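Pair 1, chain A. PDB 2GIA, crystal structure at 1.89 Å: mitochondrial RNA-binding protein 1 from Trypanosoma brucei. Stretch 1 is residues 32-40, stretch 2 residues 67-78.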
# COMPACT_ATOMS: atom_id res chain seq x y z
N VAL A 32 6.23 10.22 -12.61
CA VAL A 32 4.82 9.96 -12.94
C VAL A 32 4.01 11.24 -12.72
O VAL A 32 4.19 11.96 -11.74
CB VAL A 32 4.22 8.81 -12.09
CG1 VAL A 32 4.08 9.23 -10.60
CG2 VAL A 32 2.83 8.46 -12.63
N ASP A 33 3.16 11.53 -13.70
CA ASP A 33 2.28 12.70 -13.66
C ASP A 33 0.83 12.15 -13.63
O ASP A 33 0.22 11.93 -14.67
CB ASP A 33 2.52 13.54 -14.92
CG ASP A 33 1.70 14.83 -14.93
OD1 ASP A 33 0.96 15.09 -13.95
OD2 ASP A 33 1.81 15.58 -15.91
N GLY A 34 0.30 11.92 -12.43
CA GLY A 34 -1.05 11.36 -12.28
C GLY A 34 -1.10 9.91 -12.77
O GLY A 34 -0.58 9.01 -12.14
N LYS A 35 -1.70 9.70 -13.93
CA LYS A 35 -1.81 8.37 -14.48
C LYS A 35 -0.68 8.04 -15.44
O LYS A 35 -0.51 6.87 -15.82
CB LYS A 35 -3.13 8.27 -15.29
CG LYS A 35 -4.40 8.50 -14.46
CD LYS A 35 -5.63 8.51 -15.41
CE LYS A 35 -6.99 8.47 -14.66
NZ LYS A 35 -8.12 8.37 -15.70
N LEU A 36 0.09 9.05 -15.83
CA LEU A 36 1.10 8.87 -16.88
C LEU A 36 2.58 8.83 -16.50
O LEU A 36 3.14 9.80 -16.00
CB LEU A 36 0.88 9.96 -17.93
CG LEU A 36 -0.60 10.16 -18.38
CD1 LEU A 36 -0.61 11.23 -19.53
CD2 LEU A 36 -1.21 8.82 -18.90
N LEU A 37 3.17 7.65 -16.70
CA LEU A 37 4.58 7.41 -16.41
C LEU A 37 5.44 8.15 -17.47
O LEU A 37 5.12 8.12 -18.66
CB LEU A 37 4.80 5.92 -16.54
CG LEU A 37 5.59 5.03 -15.61
CD1 LEU A 37 5.61 5.51 -14.14
CD2 LEU A 37 4.95 3.61 -15.80
N LEU A 38 6.50 8.81 -17.04
CA LEU A 38 7.41 9.51 -17.95
C LEU A 38 8.80 8.94 -17.70
O LEU A 38 9.38 9.13 -16.64
CB LEU A 38 7.41 11.04 -17.66
CG LEU A 38 5.96 11.59 -17.59
CD1 LEU A 38 5.91 13.02 -17.03
CD2 LEU A 38 5.37 11.55 -18.99
N ILE A 39 9.36 8.29 -18.71
CA ILE A 39 10.67 7.67 -18.54
C ILE A 39 11.63 8.44 -19.43
O ILE A 39 11.37 8.60 -20.62
CB ILE A 39 10.59 6.20 -18.97
CG1 ILE A 39 9.59 5.48 -18.04
CG2 ILE A 39 11.97 5.55 -18.78
CD1 ILE A 39 9.36 3.98 -18.38
N SER A 40 12.72 8.92 -18.83
CA SER A 40 13.71 9.75 -19.52
C SER A 40 15.12 9.28 -19.30
O SER A 40 15.43 8.58 -18.32
CB SER A 40 13.62 11.22 -18.99
OG SER A 40 12.34 11.71 -19.25
N VAL A 67 10.03 9.26 -23.05
CA VAL A 67 8.83 8.56 -23.49
C VAL A 67 7.71 8.69 -22.46
O VAL A 67 7.96 8.79 -21.25
CB VAL A 67 9.09 7.04 -23.77
CG1 VAL A 67 10.15 6.89 -24.93
CG2 VAL A 67 9.62 6.33 -22.54
N ARG A 68 6.48 8.66 -22.96
CA ARG A 68 5.31 8.81 -22.08
C ARG A 68 4.45 7.57 -22.25
O ARG A 68 4.14 7.19 -23.38
CB ARG A 68 4.56 10.09 -22.52
CG ARG A 68 3.37 10.45 -21.68
CD ARG A 68 2.56 11.53 -22.42
NE ARG A 68 2.05 12.54 -21.51
CZ ARG A 68 2.77 13.54 -20.99
NH1 ARG A 68 4.05 13.69 -21.31
NH2 ARG A 68 2.19 14.38 -20.14
N LEU A 69 4.08 6.90 -21.15
CA LEU A 69 3.25 5.69 -21.23
C LEU A 69 1.78 6.02 -20.86
O LEU A 69 1.47 7.11 -20.40
CB LEU A 69 3.82 4.61 -20.28
CG LEU A 69 5.32 4.28 -20.36
CD1 LEU A 69 5.65 2.92 -19.66
CD2 LEU A 69 5.77 4.26 -21.78
N ARG A 70 0.89 5.07 -21.07
CA ARG A 70 -0.53 5.27 -20.77
C ARG A 70 -0.88 4.72 -19.39
O ARG A 70 -0.12 3.94 -18.82
CB ARG A 70 -1.40 4.53 -21.79
CG ARG A 70 -1.29 4.95 -23.26
CD ARG A 70 -2.01 3.87 -24.12
NE ARG A 70 -1.38 2.55 -23.94
CZ ARG A 70 -1.90 1.39 -24.34
NH1 ARG A 70 -3.08 1.37 -24.95
NH2 ARG A 70 -1.23 0.25 -24.13
N HIS A 71 -2.02 5.11 -18.84
CA HIS A 71 -2.40 4.58 -17.54
C HIS A 71 -2.38 3.06 -17.54
O HIS A 71 -1.93 2.43 -16.58
CB HIS A 71 -3.81 5.05 -17.16
CG HIS A 71 -4.14 4.86 -15.70
ND1 HIS A 71 -5.43 4.95 -15.22
CD2 HIS A 71 -3.34 4.63 -14.62
CE1 HIS A 71 -5.41 4.78 -13.91
NE2 HIS A 71 -4.16 4.59 -13.52
N VAL A 72 -2.88 2.44 -18.60
CA VAL A 72 -2.91 0.98 -18.62
C VAL A 72 -1.52 0.33 -18.69
O VAL A 72 -1.31 -0.77 -18.16
CB VAL A 72 -3.88 0.47 -19.76
CG1 VAL A 72 -3.22 0.54 -21.12
CG2 VAL A 72 -4.35 -0.94 -19.42
N ASP A 73 -0.56 1.05 -19.25
CA ASP A 73 0.81 0.52 -19.33
C ASP A 73 1.37 0.48 -17.92
O ASP A 73 2.12 -0.43 -17.57
CB ASP A 73 1.70 1.44 -20.17
CG ASP A 73 1.25 1.50 -21.64
OD1 ASP A 73 0.90 0.44 -22.18
OD2 ASP A 73 1.26 2.60 -22.22
N LEU A 74 1.03 1.48 -17.11
CA LEU A 74 1.53 1.46 -15.71
C LEU A 74 1.01 0.19 -15.03
O LEU A 74 1.74 -0.55 -14.34
CB LEU A 74 1.06 2.72 -14.98
CG LEU A 74 1.26 2.73 -13.45
CD1 LEU A 74 2.78 2.60 -13.04
CD2 LEU A 74 0.70 4.08 -12.93
N ALA A 75 -0.27 -0.11 -15.23
CA ALA A 75 -0.83 -1.32 -14.63
C ALA A 75 -0.12 -2.58 -15.19
O ALA A 75 0.15 -3.53 -14.44
CB ALA A 75 -2.37 -1.37 -14.91
N TYR A 76 0.16 -2.60 -16.50
CA TYR A 76 0.86 -3.74 -17.08
C TYR A 76 2.24 -3.89 -16.50
O TYR A 76 2.67 -5.01 -16.25
CB TYR A 76 0.97 -3.62 -18.63
CG TYR A 76 -0.15 -4.35 -19.34
CD1 TYR A 76 -0.23 -5.73 -19.27
CD2 TYR A 76 -1.15 -3.66 -20.01
CE1 TYR A 76 -1.28 -6.42 -19.86
CE2 TYR A 76 -2.22 -4.35 -20.61
CZ TYR A 76 -2.26 -5.73 -20.52
OH TYR A 76 -3.27 -6.44 -21.11
N LEU A 77 2.94 -2.78 -16.26
CA LEU A 77 4.28 -2.89 -15.70
C LEU A 77 4.21 -3.49 -14.30
O LEU A 77 5.06 -4.28 -13.90
CB LEU A 77 4.98 -1.51 -15.64
CG LEU A 77 5.20 -0.75 -16.96
CD1 LEU A 77 6.36 0.25 -16.80
CD2 LEU A 77 5.44 -1.70 -18.14
N VAL A 78 3.19 -3.10 -13.52
CA VAL A 78 3.07 -3.68 -12.18
C VAL A 78 2.78 -5.19 -12.35
O VAL A 78 3.34 -6.02 -11.63
CB VAL A 78 1.96 -2.98 -11.37
CG1 VAL A 78 1.71 -3.73 -10.05
CG2 VAL A 78 2.44 -1.55 -11.06
O HOH W 1 -7.67 5.32 -16.68
O HOH W 2 1.46 5.36 -17.11

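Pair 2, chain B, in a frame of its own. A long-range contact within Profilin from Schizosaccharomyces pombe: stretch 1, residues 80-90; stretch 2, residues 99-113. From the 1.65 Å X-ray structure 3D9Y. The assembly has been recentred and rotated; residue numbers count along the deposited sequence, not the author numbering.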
# COMPACT_ATOMS: atom_id res chain seq x y z
N TYR B 80 1.07 1.13 -7.83
CA TYR B 80 -0.37 1.37 -7.79
C TYR B 80 -1.04 0.33 -8.68
O TYR B 80 -0.52 -0.03 -9.73
CB TYR B 80 -0.77 2.72 -8.36
CG TYR B 80 -0.19 3.98 -7.75
CD1 TYR B 80 0.53 3.97 -6.55
CD2 TYR B 80 -0.36 5.20 -8.39
CE1 TYR B 80 1.05 5.16 -6.00
CE2 TYR B 80 0.16 6.38 -7.87
CZ TYR B 80 0.86 6.35 -6.67
OH TYR B 80 1.37 7.53 -6.15
N GLY B 81 -2.23 -0.11 -8.28
CA GLY B 81 -3.00 -1.06 -9.08
C GLY B 81 -4.48 -0.73 -9.11
O GLY B 81 -4.97 0.09 -8.31
N LYS B 82 -5.18 -1.37 -10.04
CA LYS B 82 -6.62 -1.20 -10.14
C LYS B 82 -7.29 -2.56 -10.37
O LYS B 82 -6.69 -3.47 -10.94
CB LYS B 82 -6.98 -0.22 -11.27
CG LYS B 82 -6.71 -0.69 -12.66
CD LYS B 82 -7.23 0.31 -13.71
CE LYS B 82 -7.36 -0.32 -15.08
NZ LYS B 82 -7.41 0.68 -16.19
N LEU B 83 -8.53 -2.66 -9.91
CA LEU B 83 -9.36 -3.82 -10.15
C LEU B 83 -10.77 -3.29 -10.23
O LEU B 83 -11.34 -2.82 -9.23
CB LEU B 83 -9.20 -4.83 -9.02
CG LEU B 83 -9.66 -6.26 -9.25
CD1 LEU B 83 -8.98 -6.87 -10.48
CD2 LEU B 83 -9.35 -7.06 -8.00
N GLN B 84 -11.32 -3.32 -11.44
CA GLN B 84 -12.51 -2.56 -11.79
C GLN B 84 -12.30 -1.11 -11.33
O GLN B 84 -11.23 -0.54 -11.55
CB GLN B 84 -13.77 -3.22 -11.22
CG GLN B 84 -14.04 -4.63 -11.78
CD GLN B 84 -13.56 -5.75 -10.86
OE1 GLN B 84 -13.94 -5.81 -9.69
NE2 GLN B 84 -12.75 -6.65 -11.40
N LYS B 85 -13.29 -0.53 -10.64
CA LYS B 85 -13.21 0.88 -10.29
C LYS B 85 -12.62 1.09 -8.89
O LYS B 85 -12.55 2.22 -8.39
CB LYS B 85 -14.60 1.53 -10.44
CG LYS B 85 -15.05 1.65 -11.90
CD LYS B 85 -15.63 0.34 -12.46
CE LYS B 85 -15.68 0.32 -13.99
NZ LYS B 85 -14.36 -0.02 -14.60
N GLU B 86 -12.17 0.00 -8.26
CA GLU B 86 -11.42 0.10 -7.01
C GLU B 86 -9.93 0.01 -7.31
O GLU B 86 -9.52 -0.21 -8.46
CB GLU B 86 -11.85 -1.00 -6.04
CG GLU B 86 -13.37 -1.08 -5.85
CD GLU B 86 -13.80 -2.14 -4.86
OE1 GLU B 86 -13.82 -3.34 -5.22
OE2 GLU B 86 -14.17 -1.78 -3.73
N GLY B 87 -9.10 0.18 -6.29
CA GLY B 87 -7.66 0.08 -6.50
C GLY B 87 -6.86 0.07 -5.22
O GLY B 87 -7.41 0.04 -4.11
N ILE B 88 -5.55 0.10 -5.41
CA ILE B 88 -4.61 -0.11 -4.34
C ILE B 88 -3.42 0.80 -4.58
O ILE B 88 -2.96 0.93 -5.71
CB ILE B 88 -4.21 -1.62 -4.28
CG1 ILE B 88 -3.55 -1.97 -2.95
CG2 ILE B 88 -3.34 -2.01 -5.46
CD1 ILE B 88 -4.50 -2.58 -1.96
N ILE B 89 -2.96 1.44 -3.51
CA ILE B 89 -1.81 2.36 -3.53
C ILE B 89 -0.79 1.87 -2.51
O ILE B 89 -1.09 1.80 -1.32
CB ILE B 89 -2.25 3.76 -3.09
CG1 ILE B 89 -3.41 4.28 -3.95
CG2 ILE B 89 -1.03 4.74 -3.05
CD1 ILE B 89 -3.12 4.50 -5.43
N CYS B 90 0.39 1.51 -3.00
CA CYS B 90 1.48 1.04 -2.16
C CYS B 90 2.65 2.02 -2.25
O CYS B 90 3.13 2.31 -3.34
CB CYS B 90 1.94 -0.33 -2.61
SG CYS B 90 0.63 -1.57 -2.66
N VAL B 99 0.12 0.42 2.53
CA VAL B 99 -0.79 -0.20 1.58
C VAL B 99 -2.21 0.35 1.82
O VAL B 99 -2.79 0.12 2.89
CB VAL B 99 -0.79 -1.71 1.77
CG1 VAL B 99 -1.71 -2.39 0.78
CG2 VAL B 99 0.63 -2.27 1.62
N SER B 100 -2.76 1.04 0.82
CA SER B 100 -4.11 1.65 0.90
C SER B 100 -5.05 1.14 -0.21
O SER B 100 -4.72 1.26 -1.37
CB SER B 100 -3.99 3.17 0.76
OG SER B 100 -3.40 3.75 1.92
N HIS B 101 -6.20 0.58 0.17
CA HIS B 101 -7.27 0.22 -0.77
C HIS B 101 -8.30 1.35 -0.81
O HIS B 101 -8.64 1.90 0.24
CB HIS B 101 -7.93 -1.09 -0.32
CG HIS B 101 -8.99 -1.61 -1.25
ND1 HIS B 101 -8.76 -2.65 -2.13
CD2 HIS B 101 -10.28 -1.24 -1.42
CE1 HIS B 101 -9.87 -2.89 -2.81
NE2 HIS B 101 -10.80 -2.05 -2.40
N TYR B 102 -8.81 1.68 -2.00
CA TYR B 102 -9.87 2.67 -2.15
C TYR B 102 -11.07 2.13 -2.96
O TYR B 102 -10.89 1.33 -3.88
CB TYR B 102 -9.33 3.97 -2.76
CG TYR B 102 -8.78 3.83 -4.17
CD1 TYR B 102 -9.59 4.09 -5.27
CD2 TYR B 102 -7.46 3.47 -4.41
CE1 TYR B 102 -9.12 3.97 -6.56
CE2 TYR B 102 -6.97 3.36 -5.71
CZ TYR B 102 -7.82 3.62 -6.78
OH TYR B 102 -7.38 3.51 -8.08
N PRO B 103 -12.30 2.53 -2.60
CA PRO B 103 -13.52 2.16 -3.31
C PRO B 103 -13.82 3.01 -4.54
O PRO B 103 -13.12 3.98 -4.80
CB PRO B 103 -14.60 2.41 -2.26
CG PRO B 103 -14.09 3.57 -1.51
CD PRO B 103 -12.61 3.35 -1.41
N GLU B 104 -14.88 2.65 -5.28
CA GLU B 104 -15.24 3.34 -6.52
C GLU B 104 -15.47 4.85 -6.38
O GLU B 104 -15.31 5.61 -7.34
CB GLU B 104 -16.49 2.69 -7.16
CG GLU B 104 -17.76 2.75 -6.30
CD GLU B 104 -19.04 2.57 -7.10
OE1 GLU B 104 -19.01 1.90 -8.16
OE2 GLU B 104 -20.09 3.09 -6.67
N THR B 105 -15.84 5.29 -5.19
CA THR B 105 -16.27 6.67 -4.99
C THR B 105 -15.12 7.66 -4.77
O THR B 105 -15.34 8.87 -4.76
CB THR B 105 -17.31 6.76 -3.86
OG1 THR B 105 -17.78 8.11 -3.73
CG2 THR B 105 -16.74 6.27 -2.54
N THR B 106 -13.90 7.17 -4.59
CA THR B 106 -12.78 8.10 -4.41
C THR B 106 -11.91 8.09 -5.66
O THR B 106 -11.69 7.05 -6.28
CB THR B 106 -11.99 7.87 -3.07
OG1 THR B 106 -10.65 7.45 -3.32
CG2 THR B 106 -12.70 6.89 -2.15
N LEU B 107 -11.44 9.28 -6.04
CA LEU B 107 -10.56 9.43 -7.20
C LEU B 107 -9.24 8.76 -6.87
O LEU B 107 -8.76 8.89 -5.74
CB LEU B 107 -10.34 10.92 -7.50
CG LEU B 107 -11.57 11.71 -7.94
CD1 LEU B 107 -11.44 13.21 -7.62
CD2 LEU B 107 -11.83 11.49 -9.42
N PRO B 108 -8.64 8.03 -7.84
CA PRO B 108 -7.34 7.37 -7.61
C PRO B 108 -6.28 8.37 -7.17
O PRO B 108 -5.42 8.05 -6.33
CB PRO B 108 -7.01 6.77 -8.98
CG PRO B 108 -8.31 6.64 -9.67
CD PRO B 108 -9.14 7.78 -9.20
N GLY B 109 -6.35 9.58 -7.72
CA GLY B 109 -5.49 10.68 -7.34
C GLY B 109 -5.62 11.02 -5.87
O GLY B 109 -4.63 11.36 -5.24
N GLU B 110 -6.84 10.93 -5.33
CA GLU B 110 -7.08 11.20 -3.90
C GLU B 110 -6.39 10.20 -2.99
O GLU B 110 -5.70 10.59 -2.07
CB GLU B 110 -8.57 11.18 -3.57
CG GLU B 110 -9.31 12.43 -3.93
CD GLU B 110 -10.78 12.33 -3.58
OE1 GLU B 110 -11.44 11.41 -4.12
OE2 GLU B 110 -11.26 13.16 -2.78
N ALA B 111 -6.59 8.91 -3.24
CA ALA B 111 -5.97 7.87 -2.41
C ALA B 111 -4.45 7.93 -2.53
O ALA B 111 -3.75 7.81 -1.53
CB ALA B 111 -6.48 6.49 -2.80
N ALA B 112 -3.95 8.15 -3.74
CA ALA B 112 -2.51 8.32 -3.92
C ALA B 112 -1.97 9.51 -3.13
O ALA B 112 -0.95 9.40 -2.45
CB ALA B 112 -2.17 8.47 -5.38
N LYS B 113 -2.64 10.66 -3.22
CA LYS B 113 -2.16 11.88 -2.57
C LYS B 113 -2.09 11.70 -1.05
O LYS B 113 -1.10 12.04 -0.41
CB LYS B 113 -3.04 13.08 -2.92
CG LYS B 113 -2.78 13.64 -4.32
CD LYS B 113 -3.95 14.47 -4.86
CE LYS B 113 -3.79 14.78 -6.34
NZ LYS B 113 -5.09 15.11 -7.01
O HOH W 3 -4.64 2.71 -8.11
O HOH W 4 -12.44 4.63 -8.28
O HOH W 5 -9.54 2.54 -10.26

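Pair 1 and pair 2 share a type II' hairpin turn, the strand leaving it, and an antiparallel partner strand whose chain then follows the same path through A:Asp73 and B:Thr106, as the first turn of a helix in pair 1 and as a type I turn in pair 2. Superposing N, CA and C of 14 central residues gives an RMSD of 0.6 Å. The turn runs from A:Asp33 to A:Leu36 and from B:Leu83 to B:Glu86. The positive phi required at the second position of a type II' turn favours glycine, which pair 1 has in A:Gly34 (68°); B:Gln84 adopts it (49°) without being glycine. Each turn is closed by A:Leu36 N donating to A:Asp33 O, or B:Glu86 N to B:Leu83 O (both 3.1 Å), with a return bond between the same residues.

The strand register also matches. A:Ile39 and A:Val67 form a hydrogen-bonded antiparallel pair, with A:Ile39 N to A:Val67 O and A:Val67 N to A:Ile39 O both 2.9 Å; at the equivalent B:Ile89 and B:Ser100, the N-to-O bonds are 2.8 Å in both directions. The next rung differs. In pair 1, A:Leu69 N donates to A:Leu37 O (3.0 Å), but there is no return bond, A:Leu37 N lying 4.1 Å from A:Leu69 O; instead A:Leu37 N donates to water 2 (2.9 Å), which donates to A:Arg70 O (2.7 Å) and A:Lys35 O (2.8 Å). In pair 2, B:Tyr102 N donates to B:Gly87 O (3.0 Å) and B:Gly87 N to B:Tyr102 O (3.2 Å). The CA atoms of A:Leu37 and B:Gly87 lie 1.6 Å apart after superposition, the largest displacement among the matched positions.

That position carries the main packing contrast. A:Leu37 fills the space with its own side chain: CD2 lies 4.0 Å from A:Leu69 CD1, 3.7 Å from A:Leu74 CD1 and 3.8 Å from A:Leu77 CD1. At B:Gly87 the ring of B:Tyr102, which matches A:Leu69, covers the backbone, with B:Gly87 CA 3.8 Å from the ring centroid. An ideal CB on B:Gly87 would lie 2.4 Å from B:Tyr102 OH, a clash.

The matched isoleucines nearly coincide, their side-chain centres 0.3 Å apart, and face the same matched positions. A:Ile39 CB approaches A:Val67 CG2 (3.7 Å) and CD1 A:Leu69 CD1 (4.1 Å); B:Ile89 CB approaches B:Ser100 CB (4.3 Å) and CD1 B:Tyr102 CE2 (4.0 Å). B:Ile89 additionally packs on B:Ala111 and B:Ala112, which have no counterpart in the superposition.

At the turn, A:Lys35 and B:Lys85 diverge. A:Lys35 extends over A:His71, CG lying 3.8 Å from the ring centroid and 7° off its normal. The CA-to-CB bond of B:Lys85 points toward the other stretch, but the end of the side chain leads away; B:Lys85 CB lies 4.0 Å from CB of B:Glu104, the counterpart of A:His71.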